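Side-chain contacts in aldehyde dehydrogenase (Listeria monocytogenes, PDB 3K9D), which probably oxidises an aldehyde or oxo group with NAD or NADP as electron acceptor: residues A[266-269]-A[270-274]; A[279-282]-A[283-287]; A[382-385]-A[386-390]. One frame throughout, in Å; residues are numbered along the deposited sequence.

Overall arrangement
All three contacts are local, each made within one helix or at its start, and all flank the same seven-stranded parallel sheet. Contacts 1 and 2 follow closely in sequence, joined through strand 276-278, with their centres about 19 Å apart; contact 3 lies about 26 Å from contact 1 and 34 Å from contact 2, centre to centre. Contacts 1 and 3 are partly buried and share one chemistry, a phenylalanine paired with a branched residue four places earlier. Contact 2 is a surface contact at a helix beginning, so polar capping dominates there. Contact 3 alone touches the second subunit, where Arg386 and Ala389 find polar partners and apolar packing.

Contact 1 (A[266-269]-A[270-274]); sequences AVIA and EFRKQ
A chi1 of 171° puts methyl CG1 of Val267 opposite its own amide nitrogen, and Phe271 swings to an unusual chi1 of -99°, which lays the methyl and the ring side by side, one helical turn apart. CG1 of Val267 meets the Phe271 ring at CD2, 3.6 Å away. Valine suits the place because its branch at CB fixes one methyl close to the helix backbone, where the ring of the residue four places on can meet it.

The same spacing recurs between Ile268 and Arg272. Methyl CG2 of Ile268 sits over one face of the guanidinium, displaced toward its rim and 3.6 Å from NH1 of Arg272. The extended chain of Arg272 runs alongside the isoleucine and brings the guanidinium itself against that methyl. Beneath both pairs run the helix bonds, including the nearly straight one from Arg272 N to Ile268 O (2.9 Å, 171°).

At the helix end, Glu270 OE2 accepts from Gln274 NE2 at 3.0 Å through its anti lone pair; NE2 also bonds Pro233 O. Helix 261-273 turns Val267 and Phe271 toward the sheet, where they pack on Val259 and Val257 of strand 256-260, respectively; Phe271 also meets Phe278 of strand 276-278, while Gln274 packs against helix 232-243.

Contact 2 (A[279-282]-A[283-287]); sequences LSDA and EAVQL
Ser280 and Glu283 trade hydrogen bonds where helix 281-291 begins. The hydroxyl oxygen Ser280 OG accepts from the backbone N of Glu283 at 3.2 Å, in a nearly straight bond with an N-H...O angle of 171°. In return, the carboxylate oxygen Glu283 OE1 accepts from the backbone N of Ser280 at 2.9 Å, through the lone pair that faces away from its sister oxygen. The first torsion of serine (chi1 84°) sets OG between its own N and carbonyl carbon, from where it faces the first turn. Glutamate has the length for its half of the exchange: its CG lies beside its own backbone N and the chain runs on extended, carrying the carboxylate back to the N-H of Ser280.

This reciprocal pairing is a capping box, with Ser280 as the N-cap. It gives acceptors to the N-H of Glu283, in the first turn, where no earlier helical carbonyl is available, and to that of Ser280 itself. The negative carboxylate probably also interacts favourably with the positive end of the helix dipole. From here the regular helix pattern takes over: Ser280 O accepts from Ala284 N at 2.8 Å, Asp281 O from Val285 N at 2.9 Å, and Ala282 O from Gln286 N. Farther along, Ala284 O accepts from Tyr338 OH.

Leu279, just ahead of the cap, supplies the apolar side of the junction. Its backbone hydrogen-bonds with Ile326 of strand 324-328. Methyl CD1 of Leu279 meets CD2 of Leu287 at 3.7 Å, the two side chains crossing at about a right angle. Leucine suits both places: Leu287 is buried on the helix, and Leu279 reaches it with a methyl while packing on Leu316 and Leu325. The small Ala284 lies close against Ala327.

Contact 3 (A[382-385]-A[386-390]); sequences KEII and REFAL
Ile384 lays its CG2 methyl alongside the ring of Phe388, 3.9 Å from CE1, the two side chains pointing the same way from successive turns of helix 382-391. This helix is the connection of a beta-alpha-beta unit, between the parallel strands 374-378 and 396-399, and both residues are buried. An isoleucine suits its place: with CG2 anti to the backbone N, that methyl is turned toward the ring while CG1 takes another direction. Trp355 of helix 355-368 packs on both side chains, and the flat phenylalanine reaches the sheet at Leu375, Ile377 and Leu397 and makes a cation-pi contact with Lys392.

Arg386 faces the second subunit. Its chain is extended from CG to NE, with CG anti to the backbone N (chi1 -169°), and the length lets NH1 form a salt bridge with Glu96 of that subunit. The small Ala389 probably allows a close approach: it packs on Ile445 of the second subunit, while its carbonyl O accepts from Arg443 there.

Phe388 N bonds Ile384 O at 3.0 Å, and Ala389 N bonds Ile385 O at 2.8 Å. The carbonyl oxygen Ile384 O also lies at the ring edge of Phe388, near the ring plane and 3.3 Å from CD1.

Contact 1 (A[266-269]-A[270-274])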
ATOM      1  N   ALA A 266       1.305  45.057  -1.856  1.00 19.47           N
ATOM      2  CA  ALA A 266      -0.106  44.874  -1.507  1.00 18.90           C
ATOM      3  C   ALA A 266      -0.325  43.731  -0.514  1.00 27.42           C
ATOM      4  O   ALA A 266      -1.117  43.857   0.430  1.00 17.85           O
ATOM      5  CB  ALA A 266      -0.931  44.655  -2.768  1.00 20.36           C
ATOM      6  N   VAL A 267       0.397  42.628  -0.724  1.00 19.31           N
ATOM      7  CA  VAL A 267       0.336  41.458   0.150  1.00 20.26           C
ATOM      8  C   VAL A 267       0.910  41.733   1.554  1.00 18.30           C
ATOM      9  O   VAL A 267       0.293  41.377   2.571  1.00 15.25           O
ATOM     10  CB  VAL A 267       1.014  40.207  -0.508  1.00 12.56           C
ATOM     11  CG1 VAL A 267       1.145  39.083   0.494  1.00 14.83           C
ATOM     12  CG2 VAL A 267       0.167  39.724  -1.701  1.00 13.46           C
ATOM     13  N   ILE A 268       2.076  42.366   1.605  1.00 18.94           N
ATOM     14  CA  ILE A 268       2.693  42.735   2.888  1.00 17.01           C
ATOM     15  C   ILE A 268       1.765  43.668   3.680  1.00 18.87           C
ATOM     16  O   ILE A 268       1.475  43.388   4.841  1.00 20.00           O
ATOM     17  CB  ILE A 268       4.124  43.320   2.703  1.00 18.80           C
ATOM     18  CG1 ILE A 268       5.043  42.227   2.129  1.00 20.71           C
ATOM     19  CG2 ILE A 268       4.667  43.889   4.024  1.00 20.81           C
ATOM     20  CD1 ILE A 268       6.499  42.540   2.128  1.00 20.53           C
ATOM     21  N   ALA A 269       1.244  44.711   3.024  1.00 21.39           N
ATOM     22  CA  ALA A 269       0.289  45.642   3.653  1.00 17.16           C
ATOM     23  C   ALA A 269      -0.957  44.960   4.246  1.00 23.67           C
ATOM     24  O   ALA A 269      -1.380  45.276   5.358  1.00 19.08           O
ATOM     25  CB  ALA A 269      -0.101  46.752   2.677  1.00 21.56           C
ATOM     26  N   GLU A 270      -1.520  44.006   3.509  1.00 16.97           N
ATOM     27  CA  GLU A 270      -2.669  43.251   3.980  1.00 13.62           C
ATOM     28  C   GLU A 270      -2.329  42.305   5.126  1.00 16.22           C
ATOM     29  O   GLU A 270      -3.099  42.212   6.101  1.00 21.64           O
ATOM     30  CB  GLU A 270      -3.333  42.507   2.823  1.00 20.42           C
ATOM     31  CG  GLU A 270      -4.712  41.906   3.115  1.00 16.80           C
ATOM     32  CD  GLU A 270      -5.765  42.911   3.558  1.00 15.83           C
ATOM     33  OE1 GLU A 270      -5.668  44.098   3.196  1.00 20.61           O
ATOM     34  OE2 GLU A 270      -6.688  42.502   4.299  1.00 20.90           O
ATOM     35  N   PHE A 271      -1.193  41.601   5.012  1.00 14.83           N
ATOM     36  CA  PHE A 271      -0.723  40.727   6.091  1.00 18.18           C
ATOM     37  C   PHE A 271      -0.608  41.557   7.372  1.00 20.62           C
ATOM     38  O   PHE A 271      -1.099  41.149   8.423  1.00 14.06           O
ATOM     39  CB  PHE A 271       0.597  40.001   5.729  1.00 12.44           C
ATOM     40  CG  PHE A 271       0.404  38.565   5.250  1.00 15.57           C
ATOM     41  CD1 PHE A 271      -0.102  37.586   6.112  1.00 20.25           C
ATOM     42  CD2 PHE A 271       0.720  38.202   3.946  1.00 20.23           C
ATOM     43  CE1 PHE A 271      -0.294  36.256   5.679  1.00 24.39           C
ATOM     44  CE2 PHE A 271       0.548  36.879   3.499  1.00 13.87           C
ATOM     45  CZ  PHE A 271       0.040  35.902   4.379  1.00 11.83           C
ATOM     46  N   ARG A 272      -0.007  42.741   7.253  1.00 12.50           N
ATOM     47  CA  ARG A 272       0.062  43.715   8.368  1.00 18.43           C
ATOM     48  C   ARG A 272      -1.269  44.159   8.969  1.00 15.88           C
ATOM     49  O   ARG A 272      -1.436  44.134  10.193  1.00 22.64           O
ATOM     50  CB  ARG A 272       0.877  44.937   7.970  1.00 19.83           C
ATOM     51  CG  ARG A 272       2.338  44.715   8.156  1.00 22.58           C
ATOM     52  CD  ARG A 272       3.178  45.847   7.594  1.00 29.43           C
ATOM     53  NE  ARG A 272       4.576  45.581   7.899  1.00 23.09           N
ATOM     54  CZ  ARG A 272       5.613  45.994   7.178  1.00 36.93           C
ATOM     55  NH1 ARG A 272       5.438  46.712   6.080  1.00 24.00           N
ATOM     56  NH2 ARG A 272       6.838  45.684   7.569  1.00 21.62           N
ATOM     57  N   LYS A 273      -2.201  44.566   8.108  1.00 18.07           N
ATOM     58  CA  LYS A 273      -3.576  44.931   8.491  1.00 18.64           C
ATOM     59  C   LYS A 273      -4.289  43.844   9.310  1.00 24.19           C
ATOM     60  O   LYS A 273      -5.016  44.136  10.276  1.00 18.81           O
ATOM     61  CB  LYS A 273      -4.397  45.243   7.224  1.00 22.72           C
ATOM     62  CG  LYS A 273      -5.638  46.097   7.471  1.00 25.66           C
ATOM     63  CD  LYS A 273      -6.622  46.035   6.333  1.00 23.86           C
ATOM     64  CE  LYS A 273      -7.969  46.557   6.834  1.00 35.48           C
ATOM     65  NZ  LYS A 273      -9.133  46.251   5.962  1.00 29.60           N
ATOM     66  N   GLN A 274      -4.055  42.588   8.942  1.00 15.05           N
ATOM     67  CA  GLN A 274      -4.737  41.459   9.567  1.00 11.90           C
ATOM     68  C   GLN A 274      -3.963  40.818  10.730  1.00 20.99           C
ATOM     69  O   GLN A 274      -4.372  39.780  11.261  1.00 19.11           O
ATOM     70  CB  GLN A 274      -5.057  40.409   8.502  1.00 13.45           C
ATOM     71  CG  GLN A 274      -6.168  40.802   7.545  1.00 16.15           C
ATOM     72  CD  GLN A 274      -6.715  39.613   6.755  1.00 18.02           C
ATOM     73  OE1 GLN A 274      -7.022  38.566   7.316  1.00 19.50           O
ATOM     74  NE2 GLN A 274      -6.871  39.791   5.461  1.00 11.03           N
TER

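Contact 2 (A[279-282]-A[283-287])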
ATOM      1  N   LEU A 279       9.459  40.340  10.552  1.00 19.26           N
ATOM      2  CA  LEU A 279      10.694  40.425  11.290  1.00 15.32           C
ATOM      3  C   LEU A 279      11.683  41.216  10.469  1.00 24.97           C
ATOM      4  O   LEU A 279      11.615  41.201   9.239  1.00 20.80           O
ATOM      5  CB  LEU A 279      11.235  39.018  11.562  1.00 13.52           C
ATOM      6  CG  LEU A 279      10.367  38.184  12.502  1.00 17.94           C
ATOM      7  CD1 LEU A 279      11.036  36.858  12.761  1.00 21.82           C
ATOM      8  CD2 LEU A 279      10.159  38.932  13.814  1.00 15.33           C
ATOM      9  N   SER A 280      12.602  41.898  11.155  1.00 20.03           N
ATOM     10  CA  SER A 280      13.696  42.594  10.498  1.00 21.72           C
ATOM     11  C   SER A 280      14.739  41.544  10.150  1.00 18.36           C
ATOM     12  O   SER A 280      14.655  40.422  10.633  1.00 20.54           O
ATOM     13  CB  SER A 280      14.289  43.650  11.432  1.00 22.09           C
ATOM     14  OG  SER A 280      15.231  43.065  12.306  1.00 16.68           O
ATOM     15  N   ASP A 281      15.714  41.904   9.317  1.00 20.11           N
ATOM     16  CA  ASP A 281      16.819  40.995   8.983  1.00 25.41           C
ATOM     17  C   ASP A 281      17.472  40.402  10.236  1.00 22.06           C
ATOM     18  O   ASP A 281      17.600  39.180  10.349  1.00 19.33           O
ATOM     19  CB  ASP A 281      17.861  41.700   8.100  1.00 33.16           C
ATOM     20  CG  ASP A 281      19.097  40.844   7.853  1.00 41.70           C
ATOM     21  OD1 ASP A 281      18.993  39.811   7.154  1.00 43.72           O
ATOM     22  OD2 ASP A 281      20.174  41.206   8.369  1.00 51.52           O
ATOM     23  N   ALA A 282      17.838  41.261  11.187  1.00 19.98           N
ATOM     24  CA  ALA A 282      18.501  40.828  12.421  1.00 17.56           C
ATOM     25  C   ALA A 282      17.609  39.928  13.292  1.00 14.62           C
ATOM     26  O   ALA A 282      18.078  38.925  13.832  1.00 19.76           O
ATOM     27  CB  ALA A 282      19.010  42.034  13.214  1.00 25.28           C
ATOM     28  N   GLU A 283      16.327  40.275  13.406  1.00 20.98           N
ATOM     29  CA  GLU A 283      15.370  39.457  14.157  1.00 17.93           C
ATOM     30  C   GLU A 283      15.143  38.102  13.490  1.00 23.49           C
ATOM     31  O   GLU A 283      15.011  37.097  14.177  1.00 18.30           O
ATOM     32  CB  GLU A 283      14.022  40.165  14.269  1.00 18.79           C
ATOM     33  CG  GLU A 283      14.065  41.452  15.069  1.00 24.54           C
ATOM     34  CD  GLU A 283      12.742  42.161  15.082  1.00 28.71           C
ATOM     35  OE1 GLU A 283      12.109  42.276  14.012  1.00 18.11           O
ATOM     36  OE2 GLU A 283      12.336  42.602  16.170  1.00 27.32           O
ATOM     37  N   ALA A 284      15.072  38.098  12.153  1.00 25.40           N
ATOM     38  CA  ALA A 284      14.928  36.873  11.371  1.00 21.82           C
ATOM     39  C   ALA A 284      16.141  35.965  11.549  1.00 15.97           C
ATOM     40  O   ALA A 284      15.990  34.759  11.667  1.00 25.21           O
ATOM     41  CB  ALA A 284      14.723  37.197   9.905  1.00 14.42           C
ATOM     42  N   VAL A 285      17.332  36.555  11.567  1.00 19.08           N
ATOM     43  CA  VAL A 285      18.572  35.814  11.832  1.00 23.70           C
ATOM     44  C   VAL A 285      18.609  35.260  13.261  1.00 23.39           C
ATOM     45  O   VAL A 285      19.012  34.109  13.477  1.00 22.86           O
ATOM     46  CB  VAL A 285      19.826  36.682  11.554  1.00 25.75           C
ATOM     47  CG1 VAL A 285      21.085  36.034  12.120  1.00 25.16           C
ATOM     48  CG2 VAL A 285      19.994  36.905  10.066  1.00 23.96           C
ATOM     49  N   GLN A 286      18.175  36.073  14.227  1.00 19.03           N
ATOM     50  CA  GLN A 286      18.133  35.666  15.629  1.00 21.23           C
ATOM     51  C   GLN A 286      17.211  34.481  15.853  1.00 18.61           C
ATOM     52  O   GLN A 286      17.594  33.524  16.504  1.00 19.52           O
ATOM     53  CB  GLN A 286      17.708  36.826  16.529  1.00 18.44           C
ATOM     54  CG  GLN A 286      18.007  36.595  18.007  1.00 31.29           C
ATOM     55  CD  GLN A 286      17.985  37.878  18.823  1.00 46.63           C
ATOM     56  OE1 GLN A 286      18.036  37.845  20.057  1.00 45.62           O
ATOM     57  NE2 GLN A 286      17.912  39.018  18.137  1.00 35.91           N
ATOM     58  N   LEU A 287      15.998  34.554  15.296  1.00 21.49           N
ATOM     59  CA  LEU A 287      15.021  33.471  15.404  1.00 18.64           C
ATOM     60  C   LEU A 287      15.494  32.228  14.638  1.00 24.75           C
ATOM     61  O   LEU A 287      15.281  31.106  15.091  1.00 22.15           O
ATOM     62  CB  LEU A 287      13.634  33.944  14.924  1.00 12.02           C
ATOM     63  CG  LEU A 287      12.461  32.961  14.978  1.00 23.57           C
ATOM     64  CD1 LEU A 287      12.175  32.504  16.393  1.00 21.53           C
ATOM     65  CD2 LEU A 287      11.213  33.513  14.325  1.00 15.02           C
TER

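Contact 3 (A[382-385]-A[386-390])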
ATOM      1  N   LYS A 382      -7.562  29.746 -13.654  1.00 20.09           N
ATOM      2  CA  LYS A 382      -7.736  28.301 -13.750  1.00 24.99           C
ATOM      3  C   LYS A 382      -6.661  27.614 -14.593  1.00 16.03           C
ATOM      4  O   LYS A 382      -6.383  26.436 -14.395  1.00 22.01           O
ATOM      5  CB  LYS A 382      -9.159  27.933 -14.194  1.00 26.64           C
ATOM      6  CG  LYS A 382      -9.483  28.047 -15.677  1.00 39.21           C
ATOM      7  CD  LYS A 382     -10.611  27.055 -16.023  1.00 54.42           C
ATOM      8  CE  LYS A 382     -11.638  27.626 -17.002  1.00 46.84           C
ATOM      9  NZ  LYS A 382     -11.180  27.628 -18.423  1.00 44.54           N
ATOM     10  N   GLU A 383      -6.036  28.363 -15.497  1.00 22.04           N
ATOM     11  CA  GLU A 383      -4.949  27.828 -16.311  1.00 20.34           C
ATOM     12  C   GLU A 383      -3.674  27.656 -15.504  1.00 24.78           C
ATOM     13  O   GLU A 383      -3.014  26.625 -15.621  1.00 13.15           O
ATOM     14  CB  GLU A 383      -4.716  28.690 -17.548  1.00 21.73           C
ATOM     15  CG  GLU A 383      -5.969  28.812 -18.398  1.00 28.42           C
ATOM     16  CD  GLU A 383      -5.682  29.060 -19.860  1.00 51.14           C
ATOM     17  OE1 GLU A 383      -4.574  29.550 -20.189  1.00 59.20           O
ATOM     18  OE2 GLU A 383      -6.580  28.768 -20.682  1.00 53.84           O
ATOM     19  N   ILE A 384      -3.350  28.640 -14.659  1.00 15.47           N
ATOM     20  CA  ILE A 384      -2.133  28.582 -13.829  1.00 15.27           C
ATOM     21  C   ILE A 384      -2.286  27.478 -12.790  1.00 13.66           C
ATOM     22  O   ILE A 384      -1.347  26.699 -12.552  1.00 20.09           O
ATOM     23  CB  ILE A 384      -1.800  29.966 -13.158  1.00 16.11           C
ATOM     24  CG1 ILE A 384      -1.408  30.982 -14.227  1.00 17.77           C
ATOM     25  CG2 ILE A 384      -0.621  29.846 -12.159  1.00 12.65           C
ATOM     26  CD1 ILE A 384      -1.200  32.368 -13.699  1.00 20.21           C
ATOM     27  N   ILE A 385      -3.480  27.421 -12.194  1.00 13.86           N
ATOM     28  CA  ILE A 385      -3.873  26.396 -11.239  1.00 14.69           C
ATOM     29  C   ILE A 385      -3.703  24.982 -11.822  1.00 17.73           C
ATOM     30  O   ILE A 385      -3.135  24.106 -11.168  1.00 16.44           O
ATOM     31  CB  ILE A 385      -5.331  26.576 -10.749  1.00 17.04           C
ATOM     32  CG1 ILE A 385      -5.470  27.797  -9.821  1.00 12.40           C
ATOM     33  CG2 ILE A 385      -5.800  25.329  -9.993  1.00 19.56           C
ATOM     34  CD1 ILE A 385      -6.879  28.327  -9.724  1.00 13.08           C
ATOM     35  N   ARG A 386      -4.190  24.781 -13.048  1.00 17.84           N
ATOM     36  CA  ARG A 386      -3.997  23.511 -13.770  1.00 19.24           C
ATOM     37  C   ARG A 386      -2.511  23.144 -13.986  1.00 22.42           C
ATOM     38  O   ARG A 386      -2.149  21.972 -13.914  1.00 28.50           O
ATOM     39  CB  ARG A 386      -4.751  23.535 -15.099  1.00 13.26           C
ATOM     40  CG  ARG A 386      -4.836  22.176 -15.788  1.00 15.93           C
ATOM     41  CD  ARG A 386      -5.284  22.312 -17.228  1.00 29.44           C
ATOM     42  NE  ARG A 386      -5.417  21.002 -17.866  1.00 25.79           N
ATOM     43  CZ  ARG A 386      -6.478  20.207 -17.752  1.00 38.71           C
ATOM     44  NH1 ARG A 386      -7.529  20.572 -17.010  1.00 31.20           N
ATOM     45  NH2 ARG A 386      -6.483  19.037 -18.378  1.00 26.80           N
ATOM     46  N   GLU A 387      -1.661  24.143 -14.246  1.00 18.54           N
ATOM     47  CA  GLU A 387      -0.216  23.916 -14.387  1.00 18.76           C
ATOM     48  C   GLU A 387       0.387  23.442 -13.063  1.00 20.60           C
ATOM     49  O   GLU A 387       1.210  22.531 -13.040  1.00 17.37           O
ATOM     50  CB  GLU A 387       0.505  25.189 -14.852  1.00 20.01           C
ATOM     51  CG  GLU A 387       0.201  25.618 -16.285  1.00 22.74           C
ATOM     52  CD  GLU A 387       1.197  25.076 -17.306  1.00 27.17           C
ATOM     53  OE1 GLU A 387       1.494  23.860 -17.297  1.00 27.69           O
ATOM     54  OE2 GLU A 387       1.670  25.877 -18.140  1.00 34.77           O
ATOM     55  N   PHE A 388      -0.035  24.073 -11.968  1.00 16.48           N
ATOM     56  CA  PHE A 388       0.353  23.674 -10.611  1.00 21.58           C
ATOM     57  C   PHE A 388      -0.154  22.260 -10.290  1.00 19.93           C
ATOM     58  O   PHE A 388       0.585  21.424  -9.732  1.00 22.09           O
ATOM     59  CB  PHE A 388      -0.133  24.723  -9.579  1.00 15.92           C
ATOM     60  CG  PHE A 388       0.845  25.857  -9.374  1.00 12.61           C
ATOM     61  CD1 PHE A 388       1.202  26.692 -10.436  1.00 17.07           C
ATOM     62  CD2 PHE A 388       1.431  26.080  -8.126  1.00 17.08           C
ATOM     63  CE1 PHE A 388       2.121  27.728 -10.268  1.00 27.80           C
ATOM     64  CE2 PHE A 388       2.373  27.120  -7.948  1.00 14.90           C
ATOM     65  CZ  PHE A 388       2.721  27.934  -9.030  1.00 11.46           C
ATOM     66  N   ALA A 389      -1.392  21.987 -10.701  1.00 16.36           N
ATOM     67  CA  ALA A 389      -2.033  20.671 -10.541  1.00 20.04           C
ATOM     68  C   ALA A 389      -1.251  19.508 -11.185  1.00 17.61           C
ATOM     69  O   ALA A 389      -1.179  18.403 -10.641  1.00 20.08           O
ATOM     70  CB  ALA A 389      -3.450  20.724 -11.098  1.00 13.26           C
ATOM     71  N   LEU A 390      -0.663  19.770 -12.340  1.00 18.38           N
ATOM     72  CA  LEU A 390       0.011  18.735 -13.115  1.00 21.29           C
ATOM     73  C   LEU A 390       1.497  18.580 -12.752  1.00 15.88           C
ATOM     74  O   LEU A 390       2.139  17.622 -13.155  1.00 19.18           O
ATOM     75  CB  LEU A 390      -0.146  19.041 -14.608  1.00 23.39           C
ATOM     76  CG  LEU A 390      -1.522  18.854 -15.262  1.00 19.40           C
ATOM     77  CD1 LEU A 390      -1.567  19.555 -16.607  1.00 26.69           C
ATOM     78  CD2 LEU A 390      -1.828  17.376 -15.433  1.00 21.00           C
TER